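Local coordinates for protein WZI (Escherichia coli, PDB 2YNK) that binds carbohydrate as an outer-membrane beta-barrel lectin and takes part in assembling the group 1 capsule at the cell surface, at residues A15-R20 with E313-G317; V287-M293 with M307-E313; G21-L25 with A40-P46; Y422-R426 with I450-F454; S159-G163 with A230-M234. The contacts are given in a common frame with arbitrary orientation. Residue numbers count along the deposited sequence, not the author numbering.

In the fold
Following the chain from its N terminus, helix 8-19 opens contact 1, which does not close until strand 306-317, so three other contacts nest within its loop. First is contact 3, a short closure inside the N-terminal helical region, touching contact 1 through Leu-17 and Ile-23. Contact 5 then ties the loop 159-163 to the barrel strand 226-236, and contact 2 pairs the neighbouring strands 287-295 and 306-317. Contact 2 shares Glu-313 with contact 1 and meets contact 5 through a probable hydrogen bond from Leu-160 N to Gln-292 OE1. Contact 4 follows in series, pairing the last two barrel strands. None cross: helices, inward loop and barrel wall are joined by nested or successive closures.

Contact 1 (A15-R20 with E313-G317); sequences AWLSDR and EGHHG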
# COMPACT_ATOMS: atom_id res chain seq x y z
N ALA A 15 -8.42 1.87 -10.23
CA ALA A 15 -7.38 1.56 -11.22
C ALA A 15 -7.98 1.10 -12.54
O ALA A 15 -7.44 1.37 -13.61
CB ALA A 15 -6.42 0.51 -10.67
N TRP A 16 -9.09 0.39 -12.44
CA TRP A 16 -9.83 -0.07 -13.61
C TRP A 16 -10.32 1.13 -14.38
O TRP A 16 -10.06 1.27 -15.57
CB TRP A 16 -10.99 -0.96 -13.15
CG TRP A 16 -11.73 -1.72 -14.23
CD1 TRP A 16 -11.49 -3.02 -14.66
CD2 TRP A 16 -12.89 -1.27 -15.01
NE1 TRP A 16 -12.39 -3.38 -15.64
CE2 TRP A 16 -13.25 -2.38 -15.89
CE3 TRP A 16 -13.63 -0.10 -15.07
CZ2 TRP A 16 -14.31 -2.29 -16.78
CZ3 TRP A 16 -14.70 -0.03 -15.96
CH2 TRP A 16 -15.03 -1.10 -16.80
N LEU A 17 -10.99 2.04 -13.68
CA LEU A 17 -11.54 3.24 -14.30
C LEU A 17 -10.46 4.14 -14.89
O LEU A 17 -10.64 4.72 -15.97
CB LEU A 17 -12.38 4.01 -13.27
CG LEU A 17 -13.68 3.32 -12.85
CD1 LEU A 17 -14.12 3.76 -11.47
CD2 LEU A 17 -14.78 3.58 -13.88
N SER A 18 -9.32 4.23 -14.20
CA SER A 18 -8.25 5.14 -14.60
C SER A 18 -7.53 4.66 -15.85
O SER A 18 -7.26 5.44 -16.75
CB SER A 18 -7.24 5.33 -13.45
OG SER A 18 -6.00 5.85 -13.91
N ASP A 19 -7.24 3.37 -15.90
CA ASP A 19 -6.47 2.80 -17.01
C ASP A 19 -7.31 2.67 -18.28
O ASP A 19 -6.76 2.56 -19.36
CB ASP A 19 -5.89 1.44 -16.62
CG ASP A 19 -4.73 1.56 -15.64
OD1 ASP A 19 -4.58 2.61 -14.99
OD2 ASP A 19 -3.96 0.58 -15.54
N ARG A 20 -8.62 2.68 -18.12
CA ARG A 20 -9.54 2.69 -19.25
C ARG A 20 -9.88 4.11 -19.68
O ARG A 20 -10.69 4.30 -20.56
CB ARG A 20 -10.84 1.98 -18.89
CG ARG A 20 -10.69 0.48 -18.67
CD ARG A 20 -12.03 -0.16 -18.33
NE ARG A 20 -12.96 -0.08 -19.46
CZ ARG A 20 -12.94 -0.89 -20.52
NH1 ARG A 20 -12.04 -1.85 -20.62
NH2 ARG A 20 -13.84 -0.72 -21.49
N GLU A 313 -0.17 -4.24 -16.22
CA GLU A 313 -1.55 -4.45 -15.76
C GLU A 313 -2.55 -4.19 -16.88
O GLU A 313 -2.31 -3.38 -17.77
CB GLU A 313 -1.88 -3.55 -14.56
CG GLU A 313 -1.50 -2.09 -14.74
CD GLU A 313 -1.96 -1.20 -13.59
OE1 GLU A 313 -3.17 -1.22 -13.26
OE2 GLU A 313 -1.11 -0.47 -13.03
N GLY A 314 -3.68 -4.90 -16.81
CA GLY A 314 -4.78 -4.72 -17.74
C GLY A 314 -6.12 -4.71 -17.03
O GLY A 314 -6.25 -5.24 -15.92
N HIS A 315 -7.11 -4.11 -17.67
CA HIS A 315 -8.42 -3.89 -17.07
C HIS A 315 -9.47 -3.95 -18.16
O HIS A 315 -9.44 -3.17 -19.09
CB HIS A 315 -8.45 -2.53 -16.39
CG HIS A 315 -7.37 -2.35 -15.35
ND1 HIS A 315 -7.52 -2.75 -14.08
CD2 HIS A 315 -6.10 -1.79 -15.44
CE1 HIS A 315 -6.40 -2.45 -13.38
NE2 HIS A 315 -5.54 -1.87 -14.22
N HIS A 316 -10.40 -4.89 -18.05
CA HIS A 316 -11.29 -5.22 -19.14
C HIS A 316 -12.71 -5.33 -18.66
O HIS A 316 -12.95 -5.65 -17.50
CB HIS A 316 -10.86 -6.53 -19.78
CG HIS A 316 -9.41 -6.58 -20.18
ND1 HIS A 316 -8.92 -5.93 -21.25
CD2 HIS A 316 -8.32 -7.25 -19.61
CE1 HIS A 316 -7.60 -6.17 -21.36
NE2 HIS A 316 -7.24 -6.97 -20.36
N GLY A 317 -13.66 -5.05 -19.55
CA GLY A 317 -15.08 -5.30 -19.30
C GLY A 317 -15.49 -6.57 -20.01
O GLY A 317 -14.93 -6.88 -21.07
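Trp-16 turns the edge of its indole to the backbone of strand 313-317, NE1 donating a hydrogen bond to His-316 O at 3.0 Å; its CD1 lies 3.5 Å from His-315 CB. One turn on, Arg-20 is long enough to reach the same strand, its NH1 bonding His-315 O at 3.3 Å while NE forms a salt bridge with Glu-51. His-315 points at the helix and slides one ring face under its backbone, leaving NE2 3.8 Å from Ala-15 O; the small Ala-15 leaves room for the ring. The same NE2 donates to Glu-313 OE1 at 2.6 Å, and ND1 is held by Asn-324. Asp-19 OD2 lies only 3.0 Å from Glu-313 OE1, a like-charge approach offset by Lys-276, which forms salt bridges with both carboxylates, and by Ser-288, hydrogen-bonded to Asp-19. The helix crosses the strand almost perpendicularly, at 92° with axes 8.0 Å apart, as expected where an N-terminal helical region packs against the inner face of an outer-membrane beta-barrel.

Contact 2 (V287-M293 with M307-E313); sequences VSFYGQM and MFLGGIE
Two regular beta strands (phi near -140°, psi near 150°), 287-293 and 307-313, run antiparallel at 174°, axes 4.5 Å apart. The hydrogen-bonded pairs are joined by Ser-288 N to Glu-313 O (2.7 Å), Glu-313 N to Ser-288 O (2.8 Å), Tyr-290 N to Gly-311 O and Gly-311 N to Tyr-290 O (both 2.9 Å), Gln-292 N to Leu-309 O (2.8 Å) and, weakly, Leu-309 N to Gln-292 O (2.9 Å); they alternate with the non-hydrogen-bonded pairs Phe-289/Ile-312, Gly-291/Gly-310 and Met-293/Phe-308. Tyr-290, chi1 p (53°), folds its ring across the neighbouring strand, putting Gly-311 CA over its face, 3.9 Å from the centroid, a CH-pi contact. A beta carbon on Gly-311 would clash; such aromatic-glycine pairs recur in outer-membrane barrels. Leu-309 (chi1 t) and Glu-313 (likewise p, chi1 49°) flank the ring, Leu-309 CD2 4.3 Å from Tyr-290 CD1 and Glu-313 OE2 3.3 Å from Tyr-290 CD2. That carboxylate also meets Lys-276 and His-315; Tyr-290 OH is hydrogen-bonded to Glu-328. Selenomethionine Met-293 CE lies 3.3 Å from Phe-308 CZ. Ser-288, Tyr-290, Gln-292 and Glu-313, with Leu-309 among them, thus make a mostly polar inner face; Phe-289, Met-293, Phe-308 and Ile-312 form an apolar outer one, consistent with facing lipid.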
# COMPACT_ATOMS: atom_id res chain seq x y z
N VAL A 287 -4.47 -1.05 -20.79
CA VAL A 287 -3.30 -1.75 -20.32
C VAL A 287 -2.31 -0.69 -19.89
O VAL A 287 -2.25 0.38 -20.50
CB VAL A 287 -2.69 -2.61 -21.44
CG1 VAL A 287 -1.36 -3.21 -21.00
CG2 VAL A 287 -3.65 -3.70 -21.87
N SER A 288 -1.56 -0.96 -18.83
CA SER A 288 -0.49 -0.06 -18.41
C SER A 288 0.71 -0.87 -18.01
O SER A 288 0.60 -2.06 -17.73
CB SER A 288 -0.93 0.79 -17.23
OG SER A 288 -2.17 1.42 -17.47
N PHE A 289 1.86 -0.22 -17.98
CA PHE A 289 3.01 -0.82 -17.37
C PHE A 289 3.68 0.18 -16.43
O PHE A 289 3.60 1.40 -16.65
CB PHE A 289 3.98 -1.43 -18.40
CG PHE A 289 4.63 -0.43 -19.32
CD1 PHE A 289 4.00 -0.02 -20.49
CD2 PHE A 289 5.91 0.06 -19.05
CE1 PHE A 289 4.61 0.89 -21.35
CE2 PHE A 289 6.53 0.95 -19.91
CZ PHE A 289 5.88 1.37 -21.06
N TYR A 290 4.29 -0.35 -15.38
CA TYR A 290 4.84 0.47 -14.31
C TYR A 290 6.17 -0.10 -13.79
O TYR A 290 6.48 -1.27 -13.99
CB TYR A 290 3.84 0.58 -13.17
CG TYR A 290 3.31 -0.75 -12.67
CD1 TYR A 290 4.04 -1.50 -11.74
CD2 TYR A 290 2.09 -1.26 -13.12
CE1 TYR A 290 3.57 -2.72 -11.28
CE2 TYR A 290 1.62 -2.48 -12.66
CZ TYR A 290 2.36 -3.21 -11.73
OH TYR A 290 1.91 -4.42 -11.26
N GLY A 291 6.93 0.76 -13.12
CA GLY A 291 8.23 0.39 -12.55
C GLY A 291 8.63 1.26 -11.38
O GLY A 291 8.17 2.40 -11.24
N GLN A 292 9.50 0.72 -10.52
CA GLN A 292 9.98 1.45 -9.35
C GLN A 292 11.41 1.05 -9.06
O GLN A 292 11.75 -0.14 -9.10
CB GLN A 292 9.09 1.16 -8.14
CG GLN A 292 9.50 1.87 -6.86
CD GLN A 292 8.51 1.67 -5.73
OE1 GLN A 292 8.20 0.54 -5.35
NE2 GLN A 292 7.99 2.78 -5.19
N MSE A 293 12.25 2.03 -8.77
CA MSE A 293 13.66 1.78 -8.50
C MSE A 293 14.08 2.55 -7.28
O MSE A 293 14.33 3.74 -7.36
CB MSE A 293 14.51 2.18 -9.70
CG MSE A 293 15.98 1.82 -9.52
SE MSE A 293 17.08 2.75 -10.87
CE MSE A 293 18.74 1.70 -10.72
N MSE A 307 17.29 -1.55 -5.60
CA MSE A 307 16.27 -2.60 -5.68
C MSE A 307 15.34 -2.24 -6.80
O MSE A 307 15.10 -1.07 -7.05
CB MSE A 307 15.52 -2.68 -4.36
CG MSE A 307 16.49 -3.07 -3.25
SE MSE A 307 15.58 -2.97 -1.52
CE MSE A 307 15.54 -1.01 -1.33
N PHE A 308 14.81 -3.26 -7.46
CA PHE A 308 14.00 -3.06 -8.65
C PHE A 308 12.62 -3.68 -8.55
O PHE A 308 12.39 -4.66 -7.83
CB PHE A 308 14.72 -3.64 -9.86
CG PHE A 308 15.97 -2.90 -10.22
CD1 PHE A 308 17.18 -3.25 -9.64
CD2 PHE A 308 15.93 -1.86 -11.14
CE1 PHE A 308 18.34 -2.57 -9.97
CE2 PHE A 308 17.08 -1.17 -11.47
CZ PHE A 308 18.29 -1.53 -10.89
N LEU A 309 11.70 -3.07 -9.29
CA LEU A 309 10.32 -3.53 -9.38
C LEU A 309 9.72 -3.08 -10.70
O LEU A 309 9.91 -1.94 -11.11
CB LEU A 309 9.53 -2.98 -8.21
CG LEU A 309 8.01 -3.15 -8.22
CD1 LEU A 309 7.51 -3.14 -6.77
CD2 LEU A 309 7.30 -2.10 -9.08
N GLY A 310 9.01 -3.99 -11.36
CA GLY A 310 8.35 -3.71 -12.61
C GLY A 310 7.10 -4.55 -12.75
O GLY A 310 6.99 -5.61 -12.13
N GLY A 311 6.16 -4.07 -13.55
CA GLY A 311 4.93 -4.81 -13.81
C GLY A 311 4.09 -4.30 -14.98
O GLY A 311 4.34 -3.22 -15.54
N ILE A 312 3.09 -5.09 -15.33
CA ILE A 312 2.20 -4.76 -16.42
C ILE A 312 0.79 -5.11 -15.94
O ILE A 312 0.60 -6.15 -15.31
CB ILE A 312 2.58 -5.55 -17.69
CG1 ILE A 312 1.72 -5.15 -18.88
CG2 ILE A 312 2.50 -7.05 -17.46
CD1 ILE A 312 2.02 -5.94 -20.14
N GLU A 313 -0.17 -4.24 -16.22
CA GLU A 313 -1.55 -4.45 -15.76
C GLU A 313 -2.55 -4.19 -16.88
O GLU A 313 -2.31 -3.38 -17.77
CB GLU A 313 -1.88 -3.55 -14.56
CG GLU A 313 -1.50 -2.09 -14.74
CD GLU A 313 -1.96 -1.20 -13.59
OE1 GLU A 313 -3.17 -1.22 -13.26
OE2 GLU A 313 -1.11 -0.47 -13.03

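Contact 3 (G21-L25 with A40-P46); sequences GVIHL and ALKKAKP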
# COMPACT_ATOMS: atom_id res chain seq x y z
N GLY A 21 -9.28 5.12 -19.03
CA GLY A 21 -9.51 6.51 -19.40
C GLY A 21 -10.85 7.11 -18.97
O GLY A 21 -11.14 8.26 -19.31
N VAL A 22 -11.66 6.38 -18.22
CA VAL A 22 -12.93 6.89 -17.73
C VAL A 22 -12.76 7.96 -16.66
O VAL A 22 -13.64 8.80 -16.49
CB VAL A 22 -13.79 5.77 -17.13
CG1 VAL A 22 -15.10 6.33 -16.61
CG2 VAL A 22 -14.01 4.67 -18.16
N ILE A 23 -11.66 7.89 -15.90
CA ILE A 23 -11.25 8.96 -14.98
C ILE A 23 -9.73 9.15 -15.03
O ILE A 23 -9.01 8.33 -15.61
CB ILE A 23 -11.70 8.72 -13.52
CG1 ILE A 23 -11.21 7.37 -12.99
CG2 ILE A 23 -13.21 8.80 -13.41
CD1 ILE A 23 -11.78 7.02 -11.63
N HIS A 24 -9.25 10.26 -14.47
CA HIS A 24 -7.82 10.52 -14.36
C HIS A 24 -7.50 10.74 -12.91
O HIS A 24 -8.03 11.66 -12.29
CB HIS A 24 -7.42 11.72 -15.21
CG HIS A 24 -7.81 11.56 -16.66
ND1 HIS A 24 -7.31 10.58 -17.44
CD2 HIS A 24 -8.70 12.29 -17.46
CE1 HIS A 24 -7.84 10.67 -18.68
NE2 HIS A 24 -8.69 11.72 -18.69
N LEU A 25 -6.66 9.88 -12.35
CA LEU A 25 -6.46 9.86 -10.91
C LEU A 25 -5.25 9.04 -10.52
O LEU A 25 -5.17 7.85 -10.82
CB LEU A 25 -7.69 9.23 -10.26
CG LEU A 25 -7.70 9.19 -8.74
CD1 LEU A 25 -7.72 10.61 -8.22
CD2 LEU A 25 -8.90 8.40 -8.25
N ALA A 40 -12.18 13.80 -9.71
CA ALA A 40 -12.07 12.91 -10.86
C ALA A 40 -13.42 12.30 -11.25
O ALA A 40 -13.72 12.14 -12.43
CB ALA A 40 -11.04 11.82 -10.60
N LEU A 41 -14.26 11.98 -10.26
CA LEU A 41 -15.58 11.40 -10.53
C LEU A 41 -16.52 12.37 -11.25
O LEU A 41 -17.38 11.95 -12.01
CB LEU A 41 -16.26 10.92 -9.23
CG LEU A 41 -15.87 9.56 -8.64
CD1 LEU A 41 -16.77 9.25 -7.45
CD2 LEU A 41 -15.95 8.44 -9.66
N LYS A 42 -16.35 13.67 -11.01
CA LYS A 42 -17.24 14.67 -11.59
C LYS A 42 -16.95 14.91 -13.07
O LYS A 42 -17.80 15.46 -13.77
CB LYS A 42 -17.17 15.97 -10.79
CG LYS A 42 -17.88 15.86 -9.46
CD LYS A 42 -17.53 16.98 -8.50
CE LYS A 42 -18.03 16.69 -7.08
NZ LYS A 42 -17.91 17.88 -6.18
N LYS A 43 -15.76 14.51 -13.53
CA LYS A 43 -15.40 14.63 -14.95
C LYS A 43 -15.20 13.25 -15.57
O LYS A 43 -14.34 13.05 -16.43
CB LYS A 43 -14.15 15.52 -15.12
CG LYS A 43 -14.27 16.85 -14.38
CD LYS A 43 -13.97 18.08 -15.23
CE LYS A 43 -14.55 19.35 -14.60
NZ LYS A 43 -13.84 20.59 -15.03
N ALA A 44 -16.03 12.31 -15.12
CA ALA A 44 -15.94 10.92 -15.55
C ALA A 44 -16.67 10.74 -16.88
O ALA A 44 -17.82 11.15 -17.03
CB ALA A 44 -16.54 10.00 -14.49
N LYS A 45 -15.99 10.11 -17.83
CA LYS A 45 -16.54 9.84 -19.14
C LYS A 45 -16.67 8.33 -19.36
O LYS A 45 -15.77 7.70 -19.92
CB LYS A 45 -15.67 10.49 -20.22
CG LYS A 45 -15.73 12.02 -20.19
CD LYS A 45 -14.99 12.66 -21.36
CE LYS A 45 -15.03 14.18 -21.30
NZ LYS A 45 -14.48 14.82 -22.53
N PRO A 46 -17.77 7.74 -18.88
CA PRO A 46 -18.09 6.36 -19.22
C PRO A 46 -18.76 6.25 -20.59
O PRO A 46 -19.38 7.21 -21.04
CB PRO A 46 -19.06 5.94 -18.12
CG PRO A 46 -19.71 7.20 -17.68
CD PRO A 46 -18.69 8.28 -17.87
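Ala-40, in the last turn of helix 34-42, points straight at the loop 21-25. Its methyl CB rests 3.5 Å from His-24 O, 4.2 Å from Leu-25 CB and 4.3 Å from Ile-23 CB, a close fit that a larger side chain would disturb. Its carbonyl is met as well, Ile-23 CG2 lying 3.5 Å from Ala-40 O. After the helix ends, Ala-44 brings its CB to 3.7 Å from Ile-23 CG2, and its CA makes a CA-H...O contact with Val-22 O at 3.3 Å. Lys-45 follows with the one hydrogen bond between the segments, from its N to Val-22 O at 3.0 Å, while its long side chain runs off to the surface. Pro-46 closes the series, its CB 4.3 Å from Val-22 CG1. The opposing loop begins at Gly-21, whose positive phi completes a Schellman motif ending helix 8-19. The chemistry implies largely apolar packing, with beta-branched residues against small alanines and one backbone bond fixing the alignment of two chain segments that leave their helices.

Contact 4 (Y422-R426 with I450-F454); sequences YQSVR and IEIPF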
# COMPACT_ATOMS: atom_id res chain seq x y z
N TYR A 422 -25.36 -10.29 3.54
CA TYR A 422 -26.63 -9.85 4.10
C TYR A 422 -26.64 -8.33 4.08
O TYR A 422 -25.78 -7.69 4.67
CB TYR A 422 -26.77 -10.36 5.53
CG TYR A 422 -28.07 -10.00 6.19
CD1 TYR A 422 -29.19 -10.82 6.06
CD2 TYR A 422 -28.19 -8.85 6.96
CE1 TYR A 422 -30.39 -10.50 6.67
CE2 TYR A 422 -29.38 -8.52 7.58
CZ TYR A 422 -30.48 -9.34 7.43
OH TYR A 422 -31.67 -9.02 8.04
N GLN A 423 -27.62 -7.75 3.40
CA GLN A 423 -27.66 -6.31 3.19
C GLN A 423 -26.24 -5.77 2.91
O GLN A 423 -25.69 -6.03 1.84
CB GLN A 423 -28.33 -5.61 4.37
CG GLN A 423 -29.82 -5.89 4.45
CD GLN A 423 -30.49 -5.19 5.62
OE1 GLN A 423 -31.18 -4.19 5.44
NE2 GLN A 423 -30.28 -5.71 6.82
N SER A 424 -25.64 -5.08 3.88
CA SER A 424 -24.34 -4.44 3.67
C SER A 424 -23.16 -5.21 4.32
O SER A 424 -22.01 -4.77 4.25
CB SER A 424 -24.39 -3.01 4.21
OG SER A 424 -23.42 -2.20 3.56
N VAL A 425 -23.45 -6.35 4.93
CA VAL A 425 -22.43 -7.14 5.60
C VAL A 425 -21.62 -7.92 4.57
O VAL A 425 -22.14 -8.84 3.94
CB VAL A 425 -23.02 -8.14 6.61
CG1 VAL A 425 -21.90 -8.82 7.39
CG2 VAL A 425 -23.99 -7.44 7.57
N ARG A 426 -20.34 -7.56 4.42
CA ARG A 426 -19.47 -8.17 3.41
C ARG A 426 -18.46 -9.16 4.00
O ARG A 426 -17.87 -8.92 5.05
CB ARG A 426 -18.70 -7.10 2.63
CG ARG A 426 -18.04 -7.62 1.36
CD ARG A 426 -17.45 -6.50 0.54
NE ARG A 426 -16.97 -6.93 -0.78
CZ ARG A 426 -17.75 -7.21 -1.82
NH1 ARG A 426 -19.06 -7.14 -1.72
NH2 ARG A 426 -17.22 -7.59 -2.97
N ILE A 450 -14.65 -10.11 7.57
CA ILE A 450 -16.02 -9.61 7.58
C ILE A 450 -16.03 -8.10 7.80
O ILE A 450 -15.17 -7.57 8.50
CB ILE A 450 -16.83 -10.32 8.68
CG1 ILE A 450 -18.33 -10.14 8.45
CG2 ILE A 450 -16.41 -9.83 10.06
CD1 ILE A 450 -19.18 -11.08 9.27
N GLU A 451 -16.99 -7.41 7.18
CA GLU A 451 -17.16 -5.97 7.32
C GLU A 451 -18.62 -5.65 7.60
O GLU A 451 -19.50 -6.05 6.83
CB GLU A 451 -16.75 -5.24 6.04
CG GLU A 451 -15.29 -5.41 5.63
CD GLU A 451 -14.96 -4.65 4.34
OE1 GLU A 451 -15.87 -4.45 3.51
OE2 GLU A 451 -13.79 -4.25 4.15
N ILE A 452 -18.89 -4.93 8.70
CA ILE A 452 -20.25 -4.54 9.06
C ILE A 452 -20.31 -3.03 9.33
O ILE A 452 -19.88 -2.58 10.39
CB ILE A 452 -20.77 -5.28 10.31
CG1 ILE A 452 -20.64 -6.80 10.17
CG2 ILE A 452 -22.23 -4.94 10.55
CD1 ILE A 452 -19.28 -7.34 10.55
N PRO A 453 -20.82 -2.26 8.37
CA PRO A 453 -21.02 -0.82 8.59
C PRO A 453 -22.38 -0.49 9.21
O PRO A 453 -23.37 -1.12 8.87
CB PRO A 453 -20.90 -0.22 7.18
CG PRO A 453 -20.65 -1.36 6.25
CD PRO A 453 -21.06 -2.61 6.96
N PHE A 454 -22.41 0.49 10.11
CA PHE A 454 -23.61 0.89 10.85
C PHE A 454 -23.76 2.40 10.80
O PHE A 454 -22.76 3.12 10.79
CB PHE A 454 -23.48 0.52 12.33
CG PHE A 454 -23.54 -0.95 12.62
CD1 PHE A 454 -24.73 -1.66 12.52
CD2 PHE A 454 -22.40 -1.63 13.06
CE1 PHE A 454 -24.79 -3.01 12.82
CE2 PHE A 454 -22.45 -2.99 13.37
CZ PHE A 454 -23.65 -3.68 13.24
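Two backbone hydrogen bonds join the two strands: Glu-451 N donates to Arg-426 O at 2.8 Å, and Arg-426 N returns one to Glu-451 O at 3.0 Å, making the two residues an antiparallel hydrogen-bonded pair. Their side chains lie side by side on the same face of the sheet, Arg-426 CD 3.9 Å from Glu-451 OE1, but their charges are answered by others: Glu-451 forms a salt bridge with Arg-61, while Arg-426 reaches Asp-420 and the carbonyl of Asn-381. CA-H...O contacts flank the pair, from Val-425 CA to Glu-451 O at 3.4 Å and from Ile-450 CA to Arg-426 O at 3.2 Å. On the other face Val-425 CG1 packs against Ile-450 CG1 at 4.0 Å and Ile-452 CG1 at 3.7 Å; a bound dodecane touches Ile-450, so this apolar side suits a hydrocarbon surround. Further out, Pro-453 CD lies 3.6 Å from Ser-424 O; lacking an N-H, the proline cannot donate there, and residues Tyr-422 to Val-425 form a type II' turn closed by Val-425 N to Tyr-422 O at 2.7 Å. The arrangement is typical of the final beta hairpin of a closed barrel, whose last strand also pairs with the first, 69-76.

Contact 5 (S159-G163 with A230-M234); sequences SLIRG and ASRIM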
# COMPACT_ATOMS: atom_id res chain seq x y z
N SER A 159 5.50 -2.03 -2.12
CA SER A 159 6.32 -0.86 -2.37
C SER A 159 7.74 -1.18 -1.91
O SER A 159 7.93 -1.75 -0.85
CB SER A 159 5.81 0.34 -1.59
OG SER A 159 6.83 1.34 -1.53
N LEU A 160 8.73 -0.77 -2.69
CA LEU A 160 10.12 -1.01 -2.32
C LEU A 160 10.61 -0.06 -1.24
O LEU A 160 11.71 -0.26 -0.70
CB LEU A 160 11.03 -0.87 -3.54
CG LEU A 160 10.80 -1.80 -4.73
CD1 LEU A 160 11.72 -1.38 -5.87
CD2 LEU A 160 11.02 -3.26 -4.36
N ILE A 161 9.82 0.97 -0.92
CA ILE A 161 10.27 2.03 -0.02
C ILE A 161 9.37 2.28 1.18
O ILE A 161 9.86 2.46 2.28
CB ILE A 161 10.47 3.36 -0.78
CG1 ILE A 161 11.11 4.41 0.14
CG2 ILE A 161 9.14 3.85 -1.37
CD1 ILE A 161 11.95 5.44 -0.58
N ARG A 162 8.06 2.33 0.96
CA ARG A 162 7.10 2.44 2.06
C ARG A 162 5.82 1.72 1.70
O ARG A 162 4.99 2.23 0.94
CB ARG A 162 6.82 3.90 2.43
CG ARG A 162 7.86 4.52 3.35
CD ARG A 162 7.88 3.91 4.76
NE ARG A 162 6.60 4.09 5.45
CZ ARG A 162 5.67 3.15 5.61
NH1 ARG A 162 5.84 1.91 5.15
NH2 ARG A 162 4.54 3.47 6.23
N GLY A 163 5.67 0.53 2.26
CA GLY A 163 4.50 -0.28 2.07
C GLY A 163 3.69 -0.46 3.33
O GLY A 163 3.66 0.39 4.22
N ALA A 230 8.86 10.41 -7.36
CA ALA A 230 10.11 10.46 -6.64
C ALA A 230 9.79 10.33 -5.15
O ALA A 230 8.77 10.86 -4.68
CB ALA A 230 10.84 11.76 -6.93
N SER A 231 10.63 9.62 -4.40
CA SER A 231 10.42 9.52 -2.96
C SER A 231 11.71 9.25 -2.20
O SER A 231 12.64 8.58 -2.70
CB SER A 231 9.36 8.46 -2.63
OG SER A 231 9.45 7.32 -3.46
N ARG A 232 11.75 9.79 -0.99
CA ARG A 232 12.91 9.69 -0.13
C ARG A 232 12.47 9.41 1.32
O ARG A 232 11.46 9.93 1.79
CB ARG A 232 13.71 10.99 -0.24
CG ARG A 232 15.06 10.99 0.45
CD ARG A 232 15.83 12.25 0.08
NE ARG A 232 16.74 12.69 1.14
CZ ARG A 232 17.96 12.19 1.37
NH1 ARG A 232 18.44 11.18 0.64
NH2 ARG A 232 18.69 12.69 2.36
N ILE A 233 13.23 8.57 2.00
CA ILE A 233 13.00 8.22 3.40
C ILE A 233 14.32 8.28 4.15
O ILE A 233 15.33 7.79 3.64
CB ILE A 233 12.45 6.79 3.52
CG1 ILE A 233 10.92 6.78 3.51
CG2 ILE A 233 12.92 6.12 4.80
CD1 ILE A 233 10.30 7.34 4.77
N MSE A 234 14.33 8.86 5.34
CA MSE A 234 15.51 8.74 6.20
C MSE A 234 15.15 8.18 7.55
O MSE A 234 14.17 8.58 8.18
CB MSE A 234 16.32 10.02 6.32
CG MSE A 234 15.50 11.22 6.74
SE MSE A 234 16.72 12.68 7.25
CE MSE A 234 15.53 14.13 6.62
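An ST turn within a loop folded into the barrel lumen makes this contact, resting on the inner face of barrel strand 226-236. Ser-159 builds the turn: its OG accepts from Ile-161 N at 3.1 Å and from Arg-162 N at 2.9 Å, and the tight bend presents the side chains of Ile-161 and Arg-162 to the wall. No hydrogen bond joins the two segments, whose nearest CA atoms, of Ile-161 and Ile-233, are 7.6 Å apart; side chains must therefore fill the gap. Ile-161 does so with CG1 4.1 Å from Ile-233 CG1, CD1 3.9 Å from Ser-231 O and CG2 4.1 Å from Ser-231 OG. The small Ser-231 gives the branched isoleucine space, and Trp-152 packs beside all three of these residues. Alternation along the strand sends Ser-231 and Ile-233 toward the loop and Arg-232 away; the Arg-232 guanidinium salt-bridges Glu-298, and a bound hexane touches Ala-230 and Ser-231. Arg-162 contributes methylenes first, its CG 3.8 Å from Ile-233 CG1. Its guanidinium then turns back to polar partners of the lumen, NH2 reaching Gln-150 and NH1 meeting the carbonyl of Leu-359, and the same NH1 donates to Gly-163 O at 2.8 Å.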